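Local structure of putative tetR family transcriptional regulator (Streptomyces coelicolor A3, 2Q24) at residues L128-L133 against D154-L159. The protein probably binds DNA as a transcriptional regulator of the TetR family, working through a helix-turn-helix motif. Numbering follows the deposited sequence.
Sequences LIQSAL and DMFAAL
Phe-156 reaches from helix 152-165 toward helix 125-142, and its ring has Gln-130 over one face and Ile-129 at its edge, one turn before Leu-133. CG lies anti to the backbone N (chi1 -176°), which starts the side chain out toward the other helix. Ile-129 comes at the rim: its CG2 lies 3.5 Å from CE1 of Phe-156, and its CB sits in the plane of the ring. Gln-130 arrives differently, its extended chain crossing the phenyl group at about a right angle. Its CG touches CD1 of Phe-156 at 3.5 Å, while OE1 stands over one face, 3.7 Å from CG of the ring and displaced toward the rim, with the amide plane turned 78° from that of the ring. The two helix segments cross steeply, at 107° with axes 10.0 Å apart, within the all-helical C-terminal domain of this TetR-family protein, and they meet mainly through hydrocarbon groups, with the Gln-130 amide oxygen as a polar exception. Helix 86-106 closes in on the same core, where Phe-97 meets Phe-156 edge-to-face and Trp-93 packs on Ile-129 and Leu-133. An alanine in place of Phe-156 would probably open a gap between the helices, leaving Ile-129 CG2 and Gln-130 CG without the ring they pack on, and Phe-97 without its aromatic partner. At the base of the same side chain, Leu-133 lays CD2 against the opposing backbone, 3.5 Å from N of Phe-156. The same methyl packs 3.9 Å from CB of Met-155, a selenomethionine whose chain then bends and which also touches Val-182 and Leu-183 of helix 172-185.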
ATOM      1  N   LEU B 128      -3.349  -4.405   0.913  1.00 22.27           N
ATOM      2  CA  LEU B 128      -3.220  -3.079   1.557  1.00 22.61           C
ATOM      3  C   LEU B 128      -4.623  -2.543   1.921  1.00 22.98           C
ATOM      4  O   LEU B 128      -4.863  -2.042   3.035  1.00 22.84           O
ATOM      5  CB  LEU B 128      -2.525  -2.099   0.596  1.00 22.10           C
ATOM      6  CG  LEU B 128      -1.027  -2.320   0.313  1.00 23.06           C
ATOM      7  CD1 LEU B 128      -0.608  -1.446  -0.890  1.00 25.63           C
ATOM      8  CD2 LEU B 128      -0.237  -1.935   1.542  1.00 23.87           C
ATOM      9  N   ILE B 129      -5.547  -2.655   0.960  1.00 22.41           N
ATOM     10  CA  ILE B 129      -6.887  -2.088   1.173  1.00 21.91           C
ATOM     11  C   ILE B 129      -7.658  -2.929   2.175  1.00 21.53           C
ATOM     12  O   ILE B 129      -8.339  -2.403   3.039  1.00 22.42           O
ATOM     13  CB  ILE B 129      -7.675  -2.066  -0.120  1.00 22.64           C
ATOM     14  CG1 ILE B 129      -7.047  -1.030  -1.071  1.00 23.70           C
ATOM     15  CG2 ILE B 129      -9.159  -1.715   0.200  1.00 23.41           C
ATOM     16  CD1 ILE B 129      -7.517  -1.180  -2.519  1.00 26.05           C
ATOM     17  N   GLN B 130      -7.538  -4.230   2.079  1.00 22.26           N
ATOM     18  CA  GLN B 130      -8.141  -5.086   3.153  1.00 23.71           C
ATOM     19  C   GLN B 130      -7.616  -4.753   4.556  1.00 24.38           C
ATOM     20  O   GLN B 130      -8.371  -4.768   5.561  1.00 24.70           O
ATOM     21  CB  GLN B 130      -8.008  -6.554   2.817  1.00 25.25           C
ATOM     22  CG  GLN B 130      -9.096  -6.935   1.800  1.00 31.30           C
ATOM     23  CD  GLN B 130      -9.062  -8.399   1.320  1.00 37.39           C
ATOM     24  OE1 GLN B 130      -9.794  -8.807   0.389  1.00 38.85           O
ATOM     25  NE2 GLN B 130      -8.224  -9.178   1.943  1.00 36.66           N
ATOM     26  N   SER B 131      -6.329  -4.410   4.653  1.00 22.98           N
ATOM     27  CA  SER B 131      -5.769  -4.072   5.953  1.00 23.11           C
ATOM     28  C   SER B 131      -6.288  -2.753   6.466  1.00 24.01           C
ATOM     29  O   SER B 131      -6.496  -2.602   7.659  1.00 23.42           O
ATOM     30  CB  SER B 131      -4.237  -4.079   5.886  1.00 24.05           C
ATOM     31  OG  SER B 131      -3.670  -3.969   7.189  1.00 27.34           O
ATOM     32  N   ALA B 132      -6.531  -1.804   5.553  1.00 23.38           N
ATOM     33  CA  ALA B 132      -7.101  -0.485   5.928  1.00 24.84           C
ATOM     34  C   ALA B 132      -8.499  -0.716   6.494  1.00 24.58           C
ATOM     35  O   ALA B 132      -8.905  -0.134   7.497  1.00 25.51           O
ATOM     36  CB  ALA B 132      -7.176   0.406   4.681  1.00 24.53           C
ATOM     37  N   LEU B 133      -9.246  -1.570   5.808  1.00 25.49           N
ATOM     38  CA  LEU B 133     -10.546  -1.977   6.289  1.00 24.55           C
ATOM     39  C   LEU B 133     -10.470  -2.646   7.669  1.00 24.05           C
ATOM     40  O   LEU B 133     -11.252  -2.337   8.550  1.00 24.44           O
ATOM     41  CB  LEU B 133     -11.139  -2.920   5.281  1.00 25.13           C
ATOM     42  CG  LEU B 133     -12.621  -3.175   5.223  1.00 30.65           C
ATOM     43  CD1 LEU B 133     -13.506  -1.916   5.453  1.00 29.96           C
ATOM     44  CD2 LEU B 133     -12.937  -3.869   3.842  1.00 31.10           C
ATOM     45  N   ASP B 154     -14.753 -10.201   3.691  1.00 28.88           N
ATOM     46  CA  ASP B 154     -16.169 -10.208   3.322  1.00 29.13           C
ATOM     47  C   ASP B 154     -16.657  -8.786   3.125  1.00 27.84           C
ATOM     48  O   ASP B 154     -17.388  -8.489   2.193  1.00 27.62           O
ATOM     49  CB  ASP B 154     -17.025 -10.910   4.394  1.00 29.11           C
ATOM     50  CG  ASP B 154     -16.855 -12.402   4.404  1.00 33.12           C
ATOM     51  OD1 ASP B 154     -16.332 -12.997   3.427  1.00 31.67           O
ATOM     52  OD2 ASP B 154     -17.296 -12.995   5.399  1.00 35.95           O
HETATM   53  N   MSE B 155     -16.242  -7.875   4.000  1.00 28.23           N
HETATM   54  CA  MSE B 155     -16.627  -6.494   3.829  1.00 28.44           C
HETATM   55  C   MSE B 155     -16.046  -5.965   2.509  1.00 27.34           C
HETATM   56  O   MSE B 155     -16.667  -5.178   1.785  1.00 26.03           O
HETATM   57  CB  MSE B 155     -16.141  -5.679   5.040  1.00 30.96           C
HETATM   58  CG  MSE B 155     -16.613  -4.291   5.036  1.00 33.77           C
HETATM   59 SE   MSE B 155     -18.639  -4.245   5.334  1.00 42.79          SE
HETATM   60  CE  MSE B 155     -18.653  -2.294   5.360  1.00 37.36           C
ATOM     61  N   PHE B 156     -14.807  -6.362   2.205  1.00 26.03           N
ATOM     62  CA  PHE B 156     -14.243  -5.917   0.948  1.00 26.17           C
ATOM     63  C   PHE B 156     -15.138  -6.354  -0.235  1.00 24.34           C
ATOM     64  O   PHE B 156     -15.419  -5.597  -1.162  1.00 23.54           O
ATOM     65  CB  PHE B 156     -12.826  -6.472   0.797  1.00 25.96           C
ATOM     66  CG  PHE B 156     -12.105  -5.980  -0.440  1.00 30.86           C
ATOM     67  CD1 PHE B 156     -11.075  -5.017  -0.329  1.00 32.77           C
ATOM     68  CD2 PHE B 156     -12.376  -6.516  -1.693  1.00 32.18           C
ATOM     69  CE1 PHE B 156     -10.356  -4.614  -1.448  1.00 30.80           C
ATOM     70  CE2 PHE B 156     -11.682  -6.077  -2.831  1.00 33.47           C
ATOM     71  CZ  PHE B 156     -10.672  -5.079  -2.686  1.00 27.89           C
ATOM     72  N   ALA B 157     -15.544  -7.614  -0.218  1.00 23.84           N
ATOM     73  CA  ALA B 157     -16.358  -8.161  -1.318  1.00 23.09           C
ATOM     74  C   ALA B 157     -17.725  -7.447  -1.385  1.00 21.73           C
ATOM     75  O   ALA B 157     -18.273  -7.244  -2.434  1.00 22.46           O
ATOM     76  CB  ALA B 157     -16.567  -9.635  -1.086  1.00 24.26           C
ATOM     77  N   ALA B 158     -18.259  -7.101  -0.227  1.00 23.20           N
ATOM     78  CA  ALA B 158     -19.558  -6.350  -0.185  1.00 21.98           C
ATOM     79  C   ALA B 158     -19.410  -5.014  -0.861  1.00 22.82           C
ATOM     80  O   ALA B 158     -20.189  -4.633  -1.734  1.00 21.58           O
ATOM     81  CB  ALA B 158     -20.012  -6.195   1.331  1.00 22.22           C
ATOM     82  N   LEU B 159     -18.369  -4.275  -0.498  1.00 22.18           N
ATOM     83  CA  LEU B 159     -18.164  -2.971  -1.144  1.00 22.87           C
ATOM     84  C   LEU B 159     -17.858  -3.071  -2.664  1.00 23.07           C
ATOM     85  O   LEU B 159     -18.314  -2.251  -3.459  1.00 24.02           O
ATOM     86  CB  LEU B 159     -17.015  -2.247  -0.403  1.00 23.21           C
ATOM     87  CG  LEU B 159     -17.251  -1.956   1.084  1.00 22.82           C
ATOM     88  CD1 LEU B 159     -15.877  -1.439   1.754  1.00 23.68           C
ATOM     89  CD2 LEU B 159     -18.350  -0.954   1.267  1.00 27.07           C
TER